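Long-range contacts in 4-alpha-glucanotransferase (Corynebacterium glutamicum, PDB 5B68), which belongs to the amylomaltase family, with a TIM-barrel domain and a beta-sandwich domain towards its N-terminus: residues Thr556-Asp561 with Cys647-Asp652; Met181-Ser186 with Pro671-Pro676. All coordinates share one frame; numbering follows the deposited sequence.

Contact 1: residues Thr556-Asp561 with Cys647-Asp652; sequences TVTTHD and CVCLVD
The carboxylate of Asp652 meets Thr558 through one oxygen, OD2, which lies 3.5 Å from the methyl CG2; the methyl stands obliquely off the carboxylate plane. OD2 takes its hydrogen bond from Thr565 OG1, so the methyl packs beside an oxygen already engaged. The setting is the C-terminal end of a TIM barrel, where the neighbouring parallel strands 553-556 and 645-649 run out and their chains part. Thr558 turns its CG2 into the space between backbone N and carbonyl carbon, with OG1 anti to N (chi1 -165°), and this methyl also reaches Cys649 SG, 3.7 Å away. The thiol therefore packs against both the side chain and the backbone of Thr558, whose O lies 3.6 Å from SG.

That same carbonyl receives a hydrogen bond from Thr556 OG1 at 3.0 Å, the donor tilted 32° from the carbonyl plane, which ties the last residue of its strand to the loop beyond. Across the gap, Cys649 ends its strand and begins the turn into helix 650-654, its O accepting from Asp652 N; the aspartate is thereby brought round to face Thr558. Beyond the contact, His560 NE2 and Asp561 OD2 both hydrogen-bond to O8 of a BTB molecule, and the ring of Tyr235 meets that of His560, their planes about 15° apart. Just past the end of strand 553-556, water 1 bridges the loop to strand 645-649: it accepts from Val557 N at 2.9 Å, donates to Cys647 O at 2.8 Å, and takes a weak bond from Cys649 N at 3.5 Å.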
loop_
_atom_site.group_PDB
_atom_site.type_symbol
_atom_site.label_atom_id
_atom_site.label_comp_id
_atom_site.label_asym_id
_atom_site.label_seq_id
_atom_site.Cartn_x
_atom_site.Cartn_y
_atom_site.Cartn_z
ATOM N N THR A 556 -5.439 -15.770 6.336
ATOM C CA THR A 556 -4.154 -16.433 6.222
ATOM C C THR A 556 -3.822 -17.064 7.563
ATOM O O THR A 556 -4.445 -16.685 8.605
ATOM C CB THR A 556 -2.973 -15.451 5.940
ATOM O OG1 THR A 556 -3.022 -14.337 6.870
ATOM C CG2 THR A 556 -3.078 -14.998 4.610
ATOM N N VAL A 557 -2.831 -17.938 7.541
ATOM C CA VAL A 557 -2.285 -18.488 8.791
ATOM C C VAL A 557 -1.334 -17.454 9.347
ATOM O O VAL A 557 -1.294 -17.203 10.538
ATOM C CB VAL A 557 -1.518 -19.787 8.573
ATOM C CG1 VAL A 557 -0.835 -20.237 9.863
ATOM C CG2 VAL A 557 -2.418 -20.850 7.959
ATOM N N THR A 558 -0.517 -16.886 8.469
ATOM C CA THR A 558 0.579 -16.034 8.879
ATOM C C THR A 558 0.803 -14.870 7.888
ATOM O O THR A 558 -0.007 -14.682 7.035
ATOM C CB THR A 558 1.844 -16.849 9.107
ATOM O OG1 THR A 558 2.806 -16.062 9.833
ATOM C CG2 THR A 558 2.434 -17.359 7.809
ATOM N N THR A 559 1.806 -14.039 8.123
ATOM C CA THR A 559 2.075 -12.852 7.269
ATOM C C THR A 559 3.560 -12.636 7.288
ATOM O O THR A 559 4.258 -13.208 8.096
ATOM C CB THR A 559 1.500 -11.493 7.743
ATOM O OG1 THR A 559 2.152 -11.078 8.940
ATOM C CG2 THR A 559 0.048 -11.552 7.935
ATOM N N HIS A 560 3.997 -11.747 6.438
ATOM C CA HIS A 560 5.407 -11.377 6.306
ATOM C C HIS A 560 5.985 -10.744 7.582
ATOM O O HIS A 560 7.191 -10.696 7.700
ATOM C CB HIS A 560 5.589 -10.411 5.088
ATOM C CG HIS A 560 4.812 -9.152 5.223
ATOM N ND1 HIS A 560 3.491 -9.031 4.861
ATOM C CD2 HIS A 560 5.148 -7.973 5.809
ATOM C CE1 HIS A 560 3.058 -7.821 5.173
ATOM N NE2 HIS A 560 4.046 -7.167 5.765
ATOM N N ASP A 561 5.147 -10.268 8.493
ATOM C CA ASP A 561 5.650 -9.702 9.749
ATOM C C ASP A 561 5.763 -10.745 10.897
ATOM O O ASP A 561 6.064 -10.359 12.024
ATOM C CB ASP A 561 4.754 -8.540 10.217
ATOM C CG ASP A 561 4.910 -7.268 9.351
ATOM O OD1 ASP A 561 6.012 -7.019 8.890
ATOM O OD2 ASP A 561 3.934 -6.529 9.187
ATOM N N CYS A 647 -5.053 -17.423 1.904
ATOM C CA CYS A 647 -3.743 -17.211 1.369
ATOM C C CYS A 647 -2.790 -18.103 2.088
ATOM O O CYS A 647 -2.812 -18.127 3.334
ATOM C CB CYS A 647 -3.278 -15.733 1.514
ATOM S SG CYS A 647 -1.778 -15.470 0.516
ATOM N N VAL A 648 -2.057 -18.897 1.295
ATOM C CA VAL A 648 -1.008 -19.788 1.769
ATOM C C VAL A 648 0.248 -18.991 1.557
ATOM O O VAL A 648 0.496 -18.552 0.449
ATOM C CB VAL A 648 -0.927 -21.090 0.910
ATOM C CG1 VAL A 648 0.223 -21.996 1.363
ATOM C CG2 VAL A 648 -2.256 -21.774 0.866
ATOM N N CYS A 649 1.022 -18.808 2.599
ATOM C CA CYS A 649 2.343 -18.225 2.451
ATOM C C CYS A 649 3.340 -19.235 1.898
ATOM O O CYS A 649 3.466 -20.354 2.382
ATOM C CB CYS A 649 2.835 -17.612 3.743
ATOM S SG CYS A 649 1.820 -16.194 4.351
ATOM N N LEU A 650 4.092 -18.794 0.873
ATOM C CA LEU A 650 4.999 -19.627 0.162
ATOM C C LEU A 650 6.015 -20.203 1.138
ATOM O O LEU A 650 6.433 -21.372 0.994
ATOM C CB LEU A 650 5.758 -18.842 -0.958
ATOM C CG LEU A 650 6.712 -19.678 -1.809
ATOM C CD1 LEU A 650 5.897 -20.727 -2.582
ATOM C CD2 LEU A 650 7.545 -18.785 -2.762
ATOM N N VAL A 651 6.425 -19.399 2.098
ATOM C CA VAL A 651 7.385 -19.855 3.117
ATOM C C VAL A 651 6.895 -21.127 3.810
ATOM O O VAL A 651 7.720 -21.962 4.190
ATOM C CB VAL A 651 7.668 -18.778 4.220
ATOM C CG1 VAL A 651 8.507 -17.651 3.644
ATOM C CG2 VAL A 651 6.428 -18.226 4.885
ATOM N N ASP A 652 5.600 -21.202 4.048
ATOM C CA ASP A 652 5.005 -22.357 4.750
ATOM C C ASP A 652 4.927 -23.596 3.862
ATOM O O ASP A 652 4.798 -24.702 4.391
ATOM C CB ASP A 652 3.588 -22.024 5.269
ATOM C CG ASP A 652 3.619 -21.150 6.488
ATOM O OD1 ASP A 652 4.738 -20.913 6.973
ATOM O OD2 ASP A 652 2.559 -20.754 6.978
HETATM O O HOH W 1 -0.895 -18.125 5.416
#

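Contact 2: residues Met181-Ser186 with Pro671-Pro676; sequences MAQIYS and PNWCIP
Tyr185 and Gln183 together meet one edge of the Trp673 indole, their oxygens lying near its plane. Tyr185 OH is 3.3 Å from Trp673 CE3, and Gln183 OE1 sits 3.8 Å from CZ3, the next rim atom. The two oxygens are joined to each other: Tyr185 OH donates to Gln183 OE1 over 2.6 Å, in the amide plane and on a lone pair. This short bond fixes the amide, whose plane is turned 42° from the indole. A bend at chi2 (-73°) folds Gln183 back, and its NE2 makes a weak but straight bond to Met181 SD.

In Tyr185, chi1 of 50° sets CG between the backbone N and the carbonyl carbon. On the ring, CE1 is 3.2 Å from Trp673 O, which lies oblique to the phenol. Arg286 serves both residues, donating from NH1 to that carbonyl and making a cation-pi contact with the tyrosine. Trp673 is the third residue of a type II beta turn, Pro671-Cys674, and adopts the left-handed backbone conformation expected there.

Further on, backbone carbonyls carry the contact. Ser186 CB rests 3.3 Å from Ile675 O, while Ser186 O receives a CA-H...O contact from Pro676 CA at 3.6 Å. Ser186 OG turns back to Gln183 O, 2.6 Å away, which also accepts from Ser186 N; two donors thus grip one carbonyl and close the 3-10 turn 184-186.

The arrangement joins the exit of the first barrel strand, 177-182, to the long loop between helices 650-654 and 694-702. Strand 177-182 runs between strands 645-649 and 215-218, while Ala182 and Ile184 pack on Leu204 of helix 198-209.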
loop_
_atom_site.group_PDB
_atom_site.type_symbol
_atom_site.label_atom_id
_atom_site.label_comp_id
_atom_site.label_asym_id
_atom_site.label_seq_id
_atom_site.Cartn_x
_atom_site.Cartn_y
_atom_site.Cartn_z
ATOM N N MET A 181 1.000 -16.102 -1.080
ATOM C CA MET A 181 1.802 -14.874 -0.891
ATOM C C MET A 181 3.286 -15.166 -0.942
ATOM O O MET A 181 3.784 -16.115 -0.291
ATOM C CB MET A 181 1.493 -14.173 0.431
ATOM C CG MET A 181 2.305 -12.878 0.706
ATOM S SD MET A 181 3.965 -13.088 1.365
ATOM C CE MET A 181 3.536 -13.234 3.101
ATOM N N ALA A 182 4.021 -14.364 -1.705
ATOM C CA ALA A 182 5.457 -14.505 -1.782
ATOM C C ALA A 182 6.131 -13.130 -1.664
ATOM O O ALA A 182 5.635 -12.150 -2.224
ATOM C CB ALA A 182 5.897 -15.127 -3.070
ATOM N N GLN A 183 7.241 -13.097 -0.930
ATOM C CA GLN A 183 8.126 -11.935 -0.937
ATOM C C GLN A 183 9.048 -12.094 -2.127
ATOM O O GLN A 183 10.095 -12.777 -2.077
ATOM C CB GLN A 183 8.873 -11.813 0.379
ATOM C CG GLN A 183 7.959 -11.648 1.541
ATOM C CD GLN A 183 7.322 -10.265 1.605
ATOM O OE1 GLN A 183 8.047 -9.290 1.755
ATOM N NE2 GLN A 183 5.997 -10.173 1.535
ATOM N N ILE A 184 8.652 -11.546 -3.276
ATOM C CA ILE A 184 9.270 -11.955 -4.534
ATOM C C ILE A 184 10.787 -11.705 -4.651
ATOM O O ILE A 184 11.479 -12.475 -5.319
ATOM C CB ILE A 184 8.470 -11.410 -5.790
ATOM C CG1 ILE A 184 8.886 -12.095 -7.082
ATOM C CG2 ILE A 184 8.655 -9.912 -5.888
ATOM C CD1 ILE A 184 8.584 -13.571 -7.050
ATOM N N TYR A 185 11.273 -10.640 -4.032
ATOM C CA TYR A 185 12.744 -10.328 -4.012
ATOM C C TYR A 185 13.520 -11.531 -3.383
ATOM O O TYR A 185 14.681 -11.756 -3.676
ATOM C CB TYR A 185 13.021 -9.039 -3.170
ATOM C CG TYR A 185 12.402 -9.017 -1.820
ATOM C CD1 TYR A 185 13.043 -9.649 -0.737
ATOM C CD2 TYR A 185 11.153 -8.465 -1.595
ATOM C CE1 TYR A 185 12.468 -9.698 0.484
ATOM C CE2 TYR A 185 10.545 -8.512 -0.344
ATOM C CZ TYR A 185 11.227 -9.158 0.684
ATOM O OH TYR A 185 10.686 -9.264 1.915
ATOM N N SER A 186 12.847 -12.261 -2.508
ATOM C CA SER A 186 13.485 -13.376 -1.799
ATOM C C SER A 186 13.408 -14.712 -2.508
ATOM O O SER A 186 14.034 -15.664 -2.035
ATOM C CB SER A 186 12.895 -13.564 -0.389
ATOM O OG SER A 186 11.579 -14.150 -0.377
ATOM N N PRO A 671 18.444 -8.863 9.555
ATOM C CA PRO A 671 18.405 -8.451 8.153
ATOM C C PRO A 671 16.996 -8.453 7.564
ATOM O O PRO A 671 16.710 -9.198 6.649
ATOM C CB PRO A 671 19.277 -9.493 7.451
ATOM C CG PRO A 671 19.710 -10.462 8.487
ATOM C CD PRO A 671 18.884 -10.250 9.700
ATOM N N ASN A 672 16.149 -7.553 8.046
ATOM C CA ASN A 672 14.781 -7.495 7.596
ATOM C C ASN A 672 14.779 -7.286 6.099
ATOM O O ASN A 672 15.606 -6.570 5.565
ATOM C CB ASN A 672 14.036 -6.335 8.261
ATOM C CG ASN A 672 13.954 -6.472 9.760
ATOM O OD1 ASN A 672 13.520 -7.482 10.268
ATOM N ND2 ASN A 672 14.367 -5.442 10.471
ATOM N N TRP A 673 13.888 -8.000 5.432
ATOM C CA TRP A 673 13.642 -7.844 4.016
ATOM C C TRP A 673 14.753 -8.403 3.144
ATOM O O TRP A 673 14.793 -8.149 1.972
ATOM C CB TRP A 673 13.375 -6.391 3.674
ATOM C CG TRP A 673 12.454 -5.724 4.614
ATOM C CD1 TRP A 673 12.759 -4.733 5.478
ATOM C CD2 TRP A 673 11.065 -5.992 4.790
ATOM N NE1 TRP A 673 11.661 -4.363 6.179
ATOM C CE2 TRP A 673 10.603 -5.128 5.780
ATOM C CE3 TRP A 673 10.167 -6.891 4.209
ATOM C CZ2 TRP A 673 9.296 -5.127 6.210
ATOM C CZ3 TRP A 673 8.871 -6.881 4.635
ATOM C CH2 TRP A 673 8.444 -6.007 5.626
ATOM N N CYS A 674 15.658 -9.146 3.754
ATOM C CA CYS A 674 16.803 -9.725 3.065
ATOM C C CYS A 674 16.953 -11.250 3.151
ATOM O O CYS A 674 17.999 -11.769 2.840
ATOM C CB CYS A 674 18.084 -9.084 3.579
ATOM S SG CYS A 674 18.116 -7.297 3.342
ATOM N N ILE A 675 15.915 -11.939 3.600
ATOM C CA ILE A 675 16.012 -13.361 3.903
ATOM C C ILE A 675 15.538 -14.197 2.719
ATOM O O ILE A 675 14.363 -14.252 2.455
ATOM C CB ILE A 675 15.137 -13.706 5.129
ATOM C CG1 ILE A 675 15.485 -12.825 6.336
ATOM C CG2 ILE A 675 15.219 -15.179 5.472
ATOM C CD1 ILE A 675 16.907 -12.939 6.828
ATOM N N PRO A 676 16.462 -14.857 2.028
ATOM C CA PRO A 676 16.102 -15.701 0.852
ATOM C C PRO A 676 15.280 -16.936 1.223
ATOM O O PRO A 676 15.329 -17.410 2.383
ATOM C CB PRO A 676 17.422 -16.132 0.298
ATOM C CG PRO A 676 18.282 -16.217 1.500
ATOM C CD PRO A 676 17.872 -15.102 2.410
#

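How the contacts relate
Contacts 1 and 2, centres 12 Å apart, both reach the parallel sheet of the TIM barrel through its neighbouring strands 645-649 and 177-182. Met181 joins them, with probable hydrogen bonds from its N to Val648 O and from Leu650 N to its O, both 2.9 Å. A second junction brings His560 CB of contact 1 to 3.6 Å from Gln183 NE2 of contact 2. Along the chain, contact 1 is nested within the loop that contact 2 closes. Both border the bound BTB: His560 and Asp561 hydrogen-bond to it, and the Trp673 side chain is about 5 Å away, consistent with a pocket at the C-terminal ends of the strands.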